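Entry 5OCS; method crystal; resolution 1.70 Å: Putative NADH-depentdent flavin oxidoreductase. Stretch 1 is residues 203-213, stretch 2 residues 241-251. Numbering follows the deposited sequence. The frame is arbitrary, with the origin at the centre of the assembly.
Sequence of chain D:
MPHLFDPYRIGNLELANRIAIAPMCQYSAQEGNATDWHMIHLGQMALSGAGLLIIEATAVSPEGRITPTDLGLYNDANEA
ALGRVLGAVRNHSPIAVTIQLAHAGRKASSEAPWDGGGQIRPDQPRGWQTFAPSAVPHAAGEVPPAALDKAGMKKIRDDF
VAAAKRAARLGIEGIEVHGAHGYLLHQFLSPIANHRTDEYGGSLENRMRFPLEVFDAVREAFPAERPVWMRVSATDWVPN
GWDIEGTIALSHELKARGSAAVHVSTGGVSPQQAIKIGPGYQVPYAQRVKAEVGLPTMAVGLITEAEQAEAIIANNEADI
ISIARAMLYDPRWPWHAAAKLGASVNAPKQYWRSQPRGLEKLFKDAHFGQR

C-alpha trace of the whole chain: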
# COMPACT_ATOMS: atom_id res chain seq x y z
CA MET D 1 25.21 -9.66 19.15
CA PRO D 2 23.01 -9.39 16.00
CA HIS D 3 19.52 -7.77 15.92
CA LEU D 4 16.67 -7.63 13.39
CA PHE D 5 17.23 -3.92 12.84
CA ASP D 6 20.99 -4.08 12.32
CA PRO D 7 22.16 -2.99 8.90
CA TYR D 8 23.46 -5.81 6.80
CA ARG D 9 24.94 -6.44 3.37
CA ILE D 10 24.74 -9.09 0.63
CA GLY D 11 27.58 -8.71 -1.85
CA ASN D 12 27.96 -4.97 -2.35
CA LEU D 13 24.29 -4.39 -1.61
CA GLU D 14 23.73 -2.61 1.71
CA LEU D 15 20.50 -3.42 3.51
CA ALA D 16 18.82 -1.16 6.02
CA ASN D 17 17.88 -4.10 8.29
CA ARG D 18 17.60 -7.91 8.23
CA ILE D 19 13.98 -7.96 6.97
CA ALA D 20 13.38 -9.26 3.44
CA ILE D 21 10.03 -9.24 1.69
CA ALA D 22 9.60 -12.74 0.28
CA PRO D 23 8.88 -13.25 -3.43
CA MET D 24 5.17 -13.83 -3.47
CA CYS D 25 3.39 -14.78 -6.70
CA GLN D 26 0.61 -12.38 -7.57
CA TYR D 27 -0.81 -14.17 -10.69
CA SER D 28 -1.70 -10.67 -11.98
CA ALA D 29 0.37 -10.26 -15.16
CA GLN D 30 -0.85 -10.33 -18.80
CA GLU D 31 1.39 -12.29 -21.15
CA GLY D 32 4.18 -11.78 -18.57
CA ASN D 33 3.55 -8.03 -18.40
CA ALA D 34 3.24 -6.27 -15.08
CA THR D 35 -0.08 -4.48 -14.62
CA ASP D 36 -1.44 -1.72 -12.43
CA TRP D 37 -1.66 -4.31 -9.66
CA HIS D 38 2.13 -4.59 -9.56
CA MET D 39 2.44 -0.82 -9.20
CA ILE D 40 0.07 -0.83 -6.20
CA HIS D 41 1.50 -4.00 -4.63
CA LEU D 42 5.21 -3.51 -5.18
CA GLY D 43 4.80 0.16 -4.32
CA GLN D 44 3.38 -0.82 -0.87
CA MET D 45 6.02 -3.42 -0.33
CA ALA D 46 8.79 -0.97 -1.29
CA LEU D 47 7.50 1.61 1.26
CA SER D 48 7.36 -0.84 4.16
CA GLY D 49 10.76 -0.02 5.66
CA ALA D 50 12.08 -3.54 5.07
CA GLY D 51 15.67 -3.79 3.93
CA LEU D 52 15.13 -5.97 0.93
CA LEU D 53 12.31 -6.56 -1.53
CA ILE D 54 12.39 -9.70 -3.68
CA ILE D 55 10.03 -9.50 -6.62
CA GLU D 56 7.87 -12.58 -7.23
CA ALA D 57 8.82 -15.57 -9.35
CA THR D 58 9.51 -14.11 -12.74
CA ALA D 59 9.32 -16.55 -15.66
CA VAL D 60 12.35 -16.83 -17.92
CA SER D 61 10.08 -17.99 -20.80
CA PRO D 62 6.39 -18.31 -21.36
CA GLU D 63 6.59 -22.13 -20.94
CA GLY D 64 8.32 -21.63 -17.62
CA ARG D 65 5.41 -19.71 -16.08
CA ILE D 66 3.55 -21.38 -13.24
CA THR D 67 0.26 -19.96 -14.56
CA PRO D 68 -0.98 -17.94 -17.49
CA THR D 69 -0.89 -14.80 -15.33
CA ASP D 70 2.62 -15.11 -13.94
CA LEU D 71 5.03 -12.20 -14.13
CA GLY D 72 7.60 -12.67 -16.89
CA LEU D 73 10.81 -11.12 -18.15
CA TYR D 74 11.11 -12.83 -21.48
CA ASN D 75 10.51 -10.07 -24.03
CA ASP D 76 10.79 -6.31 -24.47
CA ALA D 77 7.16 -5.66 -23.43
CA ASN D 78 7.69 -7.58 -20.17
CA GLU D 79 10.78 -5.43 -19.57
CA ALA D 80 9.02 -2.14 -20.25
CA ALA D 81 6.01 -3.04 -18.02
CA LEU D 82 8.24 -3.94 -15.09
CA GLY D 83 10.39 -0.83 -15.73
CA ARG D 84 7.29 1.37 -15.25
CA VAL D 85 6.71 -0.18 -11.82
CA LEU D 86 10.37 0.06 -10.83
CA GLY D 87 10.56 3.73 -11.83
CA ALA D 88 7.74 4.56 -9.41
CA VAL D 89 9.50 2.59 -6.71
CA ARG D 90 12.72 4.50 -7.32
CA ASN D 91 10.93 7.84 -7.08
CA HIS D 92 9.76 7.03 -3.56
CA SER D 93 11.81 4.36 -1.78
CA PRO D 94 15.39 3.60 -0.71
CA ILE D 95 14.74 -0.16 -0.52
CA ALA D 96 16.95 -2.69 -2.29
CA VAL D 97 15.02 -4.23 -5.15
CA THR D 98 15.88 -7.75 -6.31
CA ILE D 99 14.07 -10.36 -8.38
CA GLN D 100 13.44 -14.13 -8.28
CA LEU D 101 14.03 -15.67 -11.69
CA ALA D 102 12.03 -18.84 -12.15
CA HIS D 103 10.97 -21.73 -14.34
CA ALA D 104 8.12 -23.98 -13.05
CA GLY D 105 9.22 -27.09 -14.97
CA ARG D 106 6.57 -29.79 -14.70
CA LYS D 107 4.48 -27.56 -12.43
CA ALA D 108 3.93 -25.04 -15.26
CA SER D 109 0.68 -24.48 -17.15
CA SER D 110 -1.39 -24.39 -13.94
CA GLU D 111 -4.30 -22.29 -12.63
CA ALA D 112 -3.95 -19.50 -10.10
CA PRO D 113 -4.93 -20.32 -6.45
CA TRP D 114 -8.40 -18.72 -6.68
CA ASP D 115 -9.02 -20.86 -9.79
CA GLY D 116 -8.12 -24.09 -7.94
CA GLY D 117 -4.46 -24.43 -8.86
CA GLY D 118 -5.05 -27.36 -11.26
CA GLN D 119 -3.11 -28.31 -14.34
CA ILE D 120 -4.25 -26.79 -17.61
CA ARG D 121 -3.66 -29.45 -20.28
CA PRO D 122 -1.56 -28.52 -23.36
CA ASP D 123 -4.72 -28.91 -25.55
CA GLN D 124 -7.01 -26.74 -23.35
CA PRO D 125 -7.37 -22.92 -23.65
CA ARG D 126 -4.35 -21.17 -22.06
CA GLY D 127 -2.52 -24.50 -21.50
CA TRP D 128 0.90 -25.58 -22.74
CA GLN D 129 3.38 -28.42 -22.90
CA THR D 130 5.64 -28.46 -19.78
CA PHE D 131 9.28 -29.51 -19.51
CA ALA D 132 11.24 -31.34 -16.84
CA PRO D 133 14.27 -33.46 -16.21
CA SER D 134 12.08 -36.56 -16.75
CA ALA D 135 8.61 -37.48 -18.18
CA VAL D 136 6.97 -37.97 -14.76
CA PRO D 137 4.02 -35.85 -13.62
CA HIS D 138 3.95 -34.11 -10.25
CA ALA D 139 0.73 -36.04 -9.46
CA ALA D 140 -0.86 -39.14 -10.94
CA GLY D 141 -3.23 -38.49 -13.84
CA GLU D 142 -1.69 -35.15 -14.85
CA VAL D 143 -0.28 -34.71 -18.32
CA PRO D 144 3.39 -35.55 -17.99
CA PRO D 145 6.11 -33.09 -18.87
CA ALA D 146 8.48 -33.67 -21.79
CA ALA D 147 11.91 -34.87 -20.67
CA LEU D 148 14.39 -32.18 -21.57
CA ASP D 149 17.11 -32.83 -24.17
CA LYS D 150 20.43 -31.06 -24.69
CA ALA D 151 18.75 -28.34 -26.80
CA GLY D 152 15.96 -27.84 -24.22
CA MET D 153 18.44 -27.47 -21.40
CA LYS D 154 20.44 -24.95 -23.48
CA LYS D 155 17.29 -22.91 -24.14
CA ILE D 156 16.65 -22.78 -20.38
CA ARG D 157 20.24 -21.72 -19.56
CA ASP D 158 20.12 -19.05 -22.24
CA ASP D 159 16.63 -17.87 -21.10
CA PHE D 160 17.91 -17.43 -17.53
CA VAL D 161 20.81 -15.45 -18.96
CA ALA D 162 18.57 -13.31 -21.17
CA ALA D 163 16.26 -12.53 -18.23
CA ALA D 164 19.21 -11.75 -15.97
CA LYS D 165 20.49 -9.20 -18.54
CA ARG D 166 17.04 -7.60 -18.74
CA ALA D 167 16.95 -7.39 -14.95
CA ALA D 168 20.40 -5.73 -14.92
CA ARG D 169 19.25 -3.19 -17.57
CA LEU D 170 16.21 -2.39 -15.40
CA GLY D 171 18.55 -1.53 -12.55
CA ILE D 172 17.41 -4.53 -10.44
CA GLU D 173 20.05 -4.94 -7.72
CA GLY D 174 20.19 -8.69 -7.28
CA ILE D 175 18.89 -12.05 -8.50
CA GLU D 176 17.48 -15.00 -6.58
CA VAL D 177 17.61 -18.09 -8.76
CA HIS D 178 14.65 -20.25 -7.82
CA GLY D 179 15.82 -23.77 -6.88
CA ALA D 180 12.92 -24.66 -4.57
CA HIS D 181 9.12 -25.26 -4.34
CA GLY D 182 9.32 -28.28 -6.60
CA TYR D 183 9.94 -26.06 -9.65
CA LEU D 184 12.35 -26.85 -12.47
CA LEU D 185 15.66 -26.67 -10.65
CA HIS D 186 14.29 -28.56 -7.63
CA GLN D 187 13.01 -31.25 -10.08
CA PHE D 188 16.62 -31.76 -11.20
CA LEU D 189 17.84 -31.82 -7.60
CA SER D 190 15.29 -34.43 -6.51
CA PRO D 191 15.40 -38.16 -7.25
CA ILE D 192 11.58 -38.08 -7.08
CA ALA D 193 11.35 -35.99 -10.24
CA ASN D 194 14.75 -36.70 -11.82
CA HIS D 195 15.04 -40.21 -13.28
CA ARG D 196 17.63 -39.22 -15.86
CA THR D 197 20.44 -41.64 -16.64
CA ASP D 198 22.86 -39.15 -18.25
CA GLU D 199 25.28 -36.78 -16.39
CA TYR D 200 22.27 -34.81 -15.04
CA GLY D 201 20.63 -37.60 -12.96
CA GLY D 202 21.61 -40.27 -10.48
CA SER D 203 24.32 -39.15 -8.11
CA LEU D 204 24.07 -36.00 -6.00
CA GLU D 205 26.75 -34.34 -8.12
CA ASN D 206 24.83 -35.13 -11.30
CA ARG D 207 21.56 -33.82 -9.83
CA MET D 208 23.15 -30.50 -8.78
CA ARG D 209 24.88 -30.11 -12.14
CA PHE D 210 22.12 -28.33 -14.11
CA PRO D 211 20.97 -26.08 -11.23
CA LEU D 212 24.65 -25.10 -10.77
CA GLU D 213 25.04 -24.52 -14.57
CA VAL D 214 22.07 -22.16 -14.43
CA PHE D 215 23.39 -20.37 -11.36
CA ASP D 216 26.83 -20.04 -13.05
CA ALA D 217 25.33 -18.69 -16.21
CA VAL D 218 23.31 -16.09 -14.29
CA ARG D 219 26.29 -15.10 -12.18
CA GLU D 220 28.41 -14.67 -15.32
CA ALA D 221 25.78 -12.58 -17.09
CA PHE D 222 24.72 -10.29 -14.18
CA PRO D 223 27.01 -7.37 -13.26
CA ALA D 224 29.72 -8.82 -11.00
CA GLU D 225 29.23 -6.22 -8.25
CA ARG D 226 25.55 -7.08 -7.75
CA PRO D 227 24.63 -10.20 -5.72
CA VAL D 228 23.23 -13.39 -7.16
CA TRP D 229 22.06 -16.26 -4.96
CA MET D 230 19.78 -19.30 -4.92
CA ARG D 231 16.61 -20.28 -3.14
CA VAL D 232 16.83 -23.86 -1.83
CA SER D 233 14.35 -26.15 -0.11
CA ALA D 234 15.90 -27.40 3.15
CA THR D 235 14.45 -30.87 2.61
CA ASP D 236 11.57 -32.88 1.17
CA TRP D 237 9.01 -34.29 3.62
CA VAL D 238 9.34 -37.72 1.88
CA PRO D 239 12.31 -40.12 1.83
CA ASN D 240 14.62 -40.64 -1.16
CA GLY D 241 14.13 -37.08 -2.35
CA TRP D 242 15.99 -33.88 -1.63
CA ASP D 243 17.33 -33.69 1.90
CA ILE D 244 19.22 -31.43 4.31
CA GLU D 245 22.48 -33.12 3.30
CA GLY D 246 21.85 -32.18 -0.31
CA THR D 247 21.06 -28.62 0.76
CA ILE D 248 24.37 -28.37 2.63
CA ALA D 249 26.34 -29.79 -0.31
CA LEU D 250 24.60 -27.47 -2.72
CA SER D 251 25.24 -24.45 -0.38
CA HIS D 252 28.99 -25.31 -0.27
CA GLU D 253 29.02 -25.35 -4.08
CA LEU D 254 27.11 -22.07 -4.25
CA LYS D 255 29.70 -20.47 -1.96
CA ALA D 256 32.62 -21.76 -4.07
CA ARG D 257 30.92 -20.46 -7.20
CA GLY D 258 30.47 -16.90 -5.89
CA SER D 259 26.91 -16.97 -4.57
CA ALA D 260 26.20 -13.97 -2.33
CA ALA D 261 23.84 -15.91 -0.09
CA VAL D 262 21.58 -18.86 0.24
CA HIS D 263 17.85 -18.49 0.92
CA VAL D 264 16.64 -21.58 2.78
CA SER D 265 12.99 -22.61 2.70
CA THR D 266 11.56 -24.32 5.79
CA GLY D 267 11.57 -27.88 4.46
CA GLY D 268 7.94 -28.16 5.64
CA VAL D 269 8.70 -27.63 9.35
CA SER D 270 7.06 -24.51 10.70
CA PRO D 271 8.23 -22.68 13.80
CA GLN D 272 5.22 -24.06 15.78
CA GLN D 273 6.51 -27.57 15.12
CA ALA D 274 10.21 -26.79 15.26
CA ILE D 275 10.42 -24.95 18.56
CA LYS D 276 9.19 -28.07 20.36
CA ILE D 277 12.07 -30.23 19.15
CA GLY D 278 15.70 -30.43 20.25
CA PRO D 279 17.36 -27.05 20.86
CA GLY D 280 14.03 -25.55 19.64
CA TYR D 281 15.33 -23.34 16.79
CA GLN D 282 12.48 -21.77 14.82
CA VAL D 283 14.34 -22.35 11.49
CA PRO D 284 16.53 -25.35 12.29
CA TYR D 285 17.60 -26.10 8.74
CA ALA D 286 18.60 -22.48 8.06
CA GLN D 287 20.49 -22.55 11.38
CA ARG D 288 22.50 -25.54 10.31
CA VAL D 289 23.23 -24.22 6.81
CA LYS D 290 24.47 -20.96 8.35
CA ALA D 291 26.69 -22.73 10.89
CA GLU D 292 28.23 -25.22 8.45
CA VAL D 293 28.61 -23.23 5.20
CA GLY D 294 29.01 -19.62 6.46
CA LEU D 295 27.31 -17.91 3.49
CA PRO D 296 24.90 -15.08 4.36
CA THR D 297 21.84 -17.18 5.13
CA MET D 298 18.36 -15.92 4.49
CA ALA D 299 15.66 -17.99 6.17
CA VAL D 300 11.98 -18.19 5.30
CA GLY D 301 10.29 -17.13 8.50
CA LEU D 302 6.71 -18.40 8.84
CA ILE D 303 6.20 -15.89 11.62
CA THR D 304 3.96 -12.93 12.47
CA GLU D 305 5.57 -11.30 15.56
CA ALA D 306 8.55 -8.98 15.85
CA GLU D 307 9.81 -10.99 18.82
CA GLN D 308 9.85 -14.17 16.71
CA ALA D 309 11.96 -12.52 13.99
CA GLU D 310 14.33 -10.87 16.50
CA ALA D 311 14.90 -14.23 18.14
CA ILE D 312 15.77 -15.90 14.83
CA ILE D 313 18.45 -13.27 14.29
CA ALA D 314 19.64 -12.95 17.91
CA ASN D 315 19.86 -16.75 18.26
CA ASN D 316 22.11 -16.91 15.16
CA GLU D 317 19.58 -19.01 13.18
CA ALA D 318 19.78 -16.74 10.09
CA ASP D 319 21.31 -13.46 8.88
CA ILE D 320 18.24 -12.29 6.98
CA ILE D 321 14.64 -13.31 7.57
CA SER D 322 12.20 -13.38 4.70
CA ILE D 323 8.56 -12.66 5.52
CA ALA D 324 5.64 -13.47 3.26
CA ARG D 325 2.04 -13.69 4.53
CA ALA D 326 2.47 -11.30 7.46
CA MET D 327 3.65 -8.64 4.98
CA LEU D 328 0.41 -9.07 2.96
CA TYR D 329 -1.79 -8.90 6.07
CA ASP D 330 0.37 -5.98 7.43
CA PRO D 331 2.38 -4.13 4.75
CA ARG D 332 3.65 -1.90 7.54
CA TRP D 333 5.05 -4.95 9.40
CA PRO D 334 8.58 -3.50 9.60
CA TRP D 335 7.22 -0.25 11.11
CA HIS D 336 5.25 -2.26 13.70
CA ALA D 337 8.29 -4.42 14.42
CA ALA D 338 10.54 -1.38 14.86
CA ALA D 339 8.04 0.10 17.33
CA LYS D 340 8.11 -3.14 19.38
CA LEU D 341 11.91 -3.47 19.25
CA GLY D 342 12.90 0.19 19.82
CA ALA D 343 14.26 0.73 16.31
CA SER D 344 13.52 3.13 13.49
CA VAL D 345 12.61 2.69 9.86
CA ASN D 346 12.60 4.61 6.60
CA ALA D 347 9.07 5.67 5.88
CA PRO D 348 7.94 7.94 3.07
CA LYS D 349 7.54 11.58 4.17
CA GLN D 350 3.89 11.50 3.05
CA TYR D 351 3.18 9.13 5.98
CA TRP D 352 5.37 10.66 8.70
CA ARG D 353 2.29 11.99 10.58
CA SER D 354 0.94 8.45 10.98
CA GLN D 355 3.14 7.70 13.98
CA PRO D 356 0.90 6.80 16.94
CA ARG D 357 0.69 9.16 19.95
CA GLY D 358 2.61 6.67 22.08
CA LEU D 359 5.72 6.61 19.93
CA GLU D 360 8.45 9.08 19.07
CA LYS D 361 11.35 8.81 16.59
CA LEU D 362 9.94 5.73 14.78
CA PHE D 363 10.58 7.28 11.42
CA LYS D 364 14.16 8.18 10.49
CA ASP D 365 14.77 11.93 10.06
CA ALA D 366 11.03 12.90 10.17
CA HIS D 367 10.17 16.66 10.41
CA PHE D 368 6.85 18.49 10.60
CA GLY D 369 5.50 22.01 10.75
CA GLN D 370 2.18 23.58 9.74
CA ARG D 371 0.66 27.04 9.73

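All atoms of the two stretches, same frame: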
# COMPACT_ATOMS: atom_id res chain seq x y z
N SER D 203 23.56 -39.59 -9.25
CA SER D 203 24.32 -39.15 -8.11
C SER D 203 23.96 -37.71 -7.73
O SER D 203 23.43 -36.96 -8.55
CB SER D 203 25.82 -39.17 -8.43
OG SER D 203 26.14 -38.24 -9.48
N LEU D 204 24.31 -37.34 -6.52
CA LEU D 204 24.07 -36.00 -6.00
C LEU D 204 24.74 -34.99 -6.91
O LEU D 204 24.15 -33.98 -7.30
CB LEU D 204 24.55 -35.88 -4.57
CG LEU D 204 24.41 -34.50 -3.92
CD1 LEU D 204 22.98 -33.98 -4.05
CD2 LEU D 204 24.86 -34.45 -2.47
N GLU D 205 26.00 -35.25 -7.24
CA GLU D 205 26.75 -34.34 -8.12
C GLU D 205 26.06 -34.16 -9.46
O GLU D 205 25.97 -33.03 -9.96
CB GLU D 205 28.21 -34.81 -8.28
CG GLU D 205 29.07 -33.84 -9.07
CD GLU D 205 30.45 -34.42 -9.36
OE1 GLU D 205 31.02 -35.03 -8.42
OE2 GLU D 205 30.94 -34.26 -10.50
N ASN D 206 25.56 -35.23 -10.04
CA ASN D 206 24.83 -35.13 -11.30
C ASN D 206 23.53 -34.34 -11.18
O ASN D 206 23.15 -33.60 -12.09
CB ASN D 206 24.48 -36.50 -11.86
CG ASN D 206 25.69 -37.23 -12.45
OD1 ASN D 206 26.82 -36.75 -12.39
ND2 ASN D 206 25.44 -38.40 -13.01
N ARG D 207 22.84 -34.52 -10.07
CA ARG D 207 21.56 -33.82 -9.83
C ARG D 207 21.75 -32.31 -9.60
O ARG D 207 20.89 -31.52 -9.98
CB ARG D 207 20.80 -34.46 -8.68
CG ARG D 207 20.23 -35.82 -9.10
CD ARG D 207 19.43 -36.49 -8.01
NE ARG D 207 20.29 -37.16 -7.04
CZ ARG D 207 20.41 -36.86 -5.75
NH1 ARG D 207 19.76 -35.82 -5.21
NH2 ARG D 207 21.19 -37.61 -4.95
N MET D 208 22.87 -31.93 -9.01
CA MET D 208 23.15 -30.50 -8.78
C MET D 208 23.71 -29.83 -10.02
O MET D 208 23.78 -28.60 -10.06
CB MET D 208 24.15 -30.35 -7.65
CG MET D 208 23.66 -30.81 -6.30
SD MET D 208 24.72 -30.40 -4.91
CE MET D 208 26.25 -31.23 -5.39
N ARG D 209 24.16 -30.61 -10.99
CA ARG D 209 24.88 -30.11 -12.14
C ARG D 209 24.11 -29.04 -12.92
O ARG D 209 24.65 -27.98 -13.17
CB ARG D 209 25.27 -31.25 -13.11
CG ARG D 209 26.28 -30.86 -14.21
CD ARG D 209 26.69 -32.05 -15.09
NE ARG D 209 27.07 -33.22 -14.29
CZ ARG D 209 28.19 -33.31 -13.57
NH1 ARG D 209 29.09 -32.33 -13.57
NH2 ARG D 209 28.43 -34.38 -12.82
N PHE D 210 22.86 -29.31 -13.32
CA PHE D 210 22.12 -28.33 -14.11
C PHE D 210 21.73 -27.10 -13.30
O PHE D 210 21.96 -25.96 -13.78
CB PHE D 210 20.92 -28.97 -14.79
CG PHE D 210 20.14 -28.02 -15.68
CD1 PHE D 210 20.75 -27.37 -16.77
CD2 PHE D 210 18.82 -27.71 -15.40
CE1 PHE D 210 20.04 -26.52 -17.60
CE2 PHE D 210 18.08 -26.84 -16.24
CZ PHE D 210 18.70 -26.25 -17.34
N PRO D 211 21.18 -27.27 -12.06
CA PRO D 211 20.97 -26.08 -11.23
C PRO D 211 22.24 -25.20 -11.06
O PRO D 211 22.16 -23.96 -11.13
CB PRO D 211 20.55 -26.67 -9.87
CG PRO D 211 19.78 -27.89 -10.30
CD PRO D 211 20.52 -28.46 -11.47
N LEU D 212 23.40 -25.85 -10.87
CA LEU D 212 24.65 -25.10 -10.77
C LEU D 212 25.08 -24.49 -12.10
O LEU D 212 25.66 -23.39 -12.08
CB LEU D 212 25.75 -25.94 -10.11
CG LEU D 212 25.46 -26.21 -8.63
CD1 LEU D 212 26.43 -27.24 -8.08
CD2 LEU D 212 25.50 -24.97 -7.78
N GLU D 213 24.81 -25.14 -13.23
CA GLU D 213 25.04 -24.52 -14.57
C GLU D 213 24.23 -23.24 -14.73
O GLU D 213 24.71 -22.22 -15.23
CB GLU D 213 24.72 -25.45 -15.72
CG GLU D 213 25.75 -26.57 -15.86
CD GLU D 213 25.37 -27.61 -16.86
OE1 GLU D 213 24.26 -27.50 -17.43
OE2 GLU D 213 26.19 -28.54 -17.08
N GLY D 241 14.26 -38.28 -1.54
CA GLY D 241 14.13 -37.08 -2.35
C GLY D 241 15.31 -36.18 -2.04
O GLY D 241 16.41 -36.64 -1.72
N TRP D 242 15.04 -34.89 -2.10
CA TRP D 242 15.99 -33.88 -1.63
C TRP D 242 16.00 -33.92 -0.12
O TRP D 242 14.98 -34.28 0.52
CB TRP D 242 15.55 -32.51 -2.17
CG TRP D 242 16.55 -31.44 -1.98
CD1 TRP D 242 16.38 -30.31 -1.26
CD2 TRP D 242 17.89 -31.39 -2.52
NE1 TRP D 242 17.52 -29.55 -1.32
CE2 TRP D 242 18.47 -30.19 -2.06
CE3 TRP D 242 18.65 -32.24 -3.32
CZ2 TRP D 242 19.76 -29.80 -2.39
CZ3 TRP D 242 19.95 -31.87 -3.65
CH2 TRP D 242 20.48 -30.65 -3.19
N ASP D 243 17.15 -33.65 0.46
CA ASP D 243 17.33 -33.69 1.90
C ASP D 243 18.31 -32.63 2.37
O ASP D 243 18.92 -31.89 1.56
CB ASP D 243 17.71 -35.12 2.37
CG ASP D 243 19.00 -35.63 1.76
OD1 ASP D 243 19.78 -34.83 1.19
OD2 ASP D 243 19.23 -36.86 1.82
N ILE D 244 18.40 -32.49 3.68
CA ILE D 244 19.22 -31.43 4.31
C ILE D 244 20.70 -31.62 3.94
O ILE D 244 21.44 -30.65 3.75
CB ILE D 244 18.99 -31.37 5.84
CG1 ILE D 244 19.68 -30.16 6.48
CG2 ILE D 244 19.49 -32.62 6.55
CD1 ILE D 244 19.29 -28.80 5.94
N GLU D 245 21.14 -32.87 3.80
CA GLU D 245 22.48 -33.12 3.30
C GLU D 245 22.72 -32.57 1.89
O GLU D 245 23.77 -31.96 1.61
CB GLU D 245 22.78 -34.62 3.32
CG GLU D 245 22.83 -35.17 4.74
CD GLU D 245 21.49 -35.64 5.28
OE1 GLU D 245 20.42 -35.48 4.63
OE2 GLU D 245 21.49 -36.23 6.39
N GLY D 246 21.76 -32.78 1.00
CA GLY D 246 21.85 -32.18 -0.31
C GLY D 246 21.94 -30.66 -0.23
O GLY D 246 22.74 -30.03 -0.94
N THR D 247 21.05 -30.07 0.56
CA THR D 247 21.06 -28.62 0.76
C THR D 247 22.43 -28.10 1.18
O THR D 247 22.89 -27.06 0.69
CB THR D 247 20.00 -28.23 1.79
OG1 THR D 247 18.75 -28.60 1.24
CG2 THR D 247 19.96 -26.76 2.06
N ILE D 248 23.06 -28.79 2.12
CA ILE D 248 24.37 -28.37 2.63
C ILE D 248 25.40 -28.49 1.53
O ILE D 248 26.21 -27.58 1.35
CB ILE D 248 24.77 -29.15 3.91
CG1 ILE D 248 23.84 -28.71 5.04
CG2 ILE D 248 26.22 -28.85 4.30
CD1 ILE D 248 23.83 -29.60 6.25
N ALA D 249 25.37 -29.58 0.77
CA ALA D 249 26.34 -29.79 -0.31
C ALA D 249 26.15 -28.75 -1.43
O ALA D 249 27.12 -28.20 -2.00
CB ALA D 249 26.22 -31.21 -0.85
N LEU D 250 24.89 -28.48 -1.74
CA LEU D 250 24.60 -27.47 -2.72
C LEU D 250 25.08 -26.06 -2.23
O LEU D 250 25.66 -25.30 -3.02
CB LEU D 250 23.12 -27.50 -3.09
CG LEU D 250 22.65 -26.41 -4.09
CD1 LEU D 250 23.30 -26.62 -5.44
CD2 LEU D 250 21.13 -26.48 -4.23
N SER D 251 24.88 -25.75 -0.96
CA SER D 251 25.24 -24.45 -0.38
C SER D 251 26.77 -24.28 -0.38
O SER D 251 27.28 -23.21 -0.73
CB SER D 251 24.67 -24.28 0.99
OG SER D 251 23.23 -24.33 0.93
O HOH W 1 19.24 -35.72 -2.29

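Two helices can pack without a single direct hydrogen bond between them, provided that the bumps of one find hollows in the other. Residues 203-213 and 241-251 of this putative flavin oxidoreductase are a compact example. Their helices, 204-213 and 244-251, cross at -54°, with axes 11.0 Å apart at closest approach, and the contact buries 327 Å² in all, mostly through apolar side chains.

The first helix offers a ridge of residues spaced four apart, Leu204, Met208 and Leu212, each with its CA-to-CB bond directed toward the partner. The second helix answers with Gly246, Ala249 and Leu250, together with Trp242 from the loop before it. Leu204 sits over the small residues. Its CD2 lies 3.9 Å from Ala249 CB, while its CD1 reaches 3.7 Å from Trp242 CZ3 and 4.3 Å from Gly246 CA. Gly246 makes room for the indole: a CB there would come within 2.7 Å of Trp242 CZ3. Glycine thus lets the indole lie tightly against its own helix, and the ring then flanks the surface on which Leu204 rests.

Met208 fills the middle of the contact. Its unbranched, flexible side chain (m, t, m) lays the sulfur across the helix surface, with SD 3.7 Å from Leu250 CA and 3.8 Å from Leu250 CB, and 4.1 Å from Ala249 C. A methyl group at Ala249 is small enough to leave the backbone accessible to the sulfur. One turn on, Leu212 CD2 meets Leu250 CD1 at 3.6 Å. Although the CA-to-CB bond of Leu250 points sideways, its t, p rotamer brings the end of the side chain nearer, and this residue has the largest area covered by the opposing stretch.

Trp242 uses the same device on a larger scale: its bond leaves sideways, but the long ring extends back to the first helix. Met208 CG approaches the ring edge, 4.5 Å from CH2, as does Arg207 NH1, 4.2 Å from CE3. Arg207 also supplies the polar fringe. Its NH1 donates to a water at 3.0 Å, and that water donates to Gly241 O, also at 3.0 Å, so that one water bridges the stretches beside the Arg207-Trp242 contact.

Each helix begins with its own cap, Ser203 OG accepting from Asn206 N at 3.1 Å and Asp243 OD1 from Gly246 N at 2.9 Å. These bonds satisfy first-turn amides that lack a carbonyl in a preceding turn.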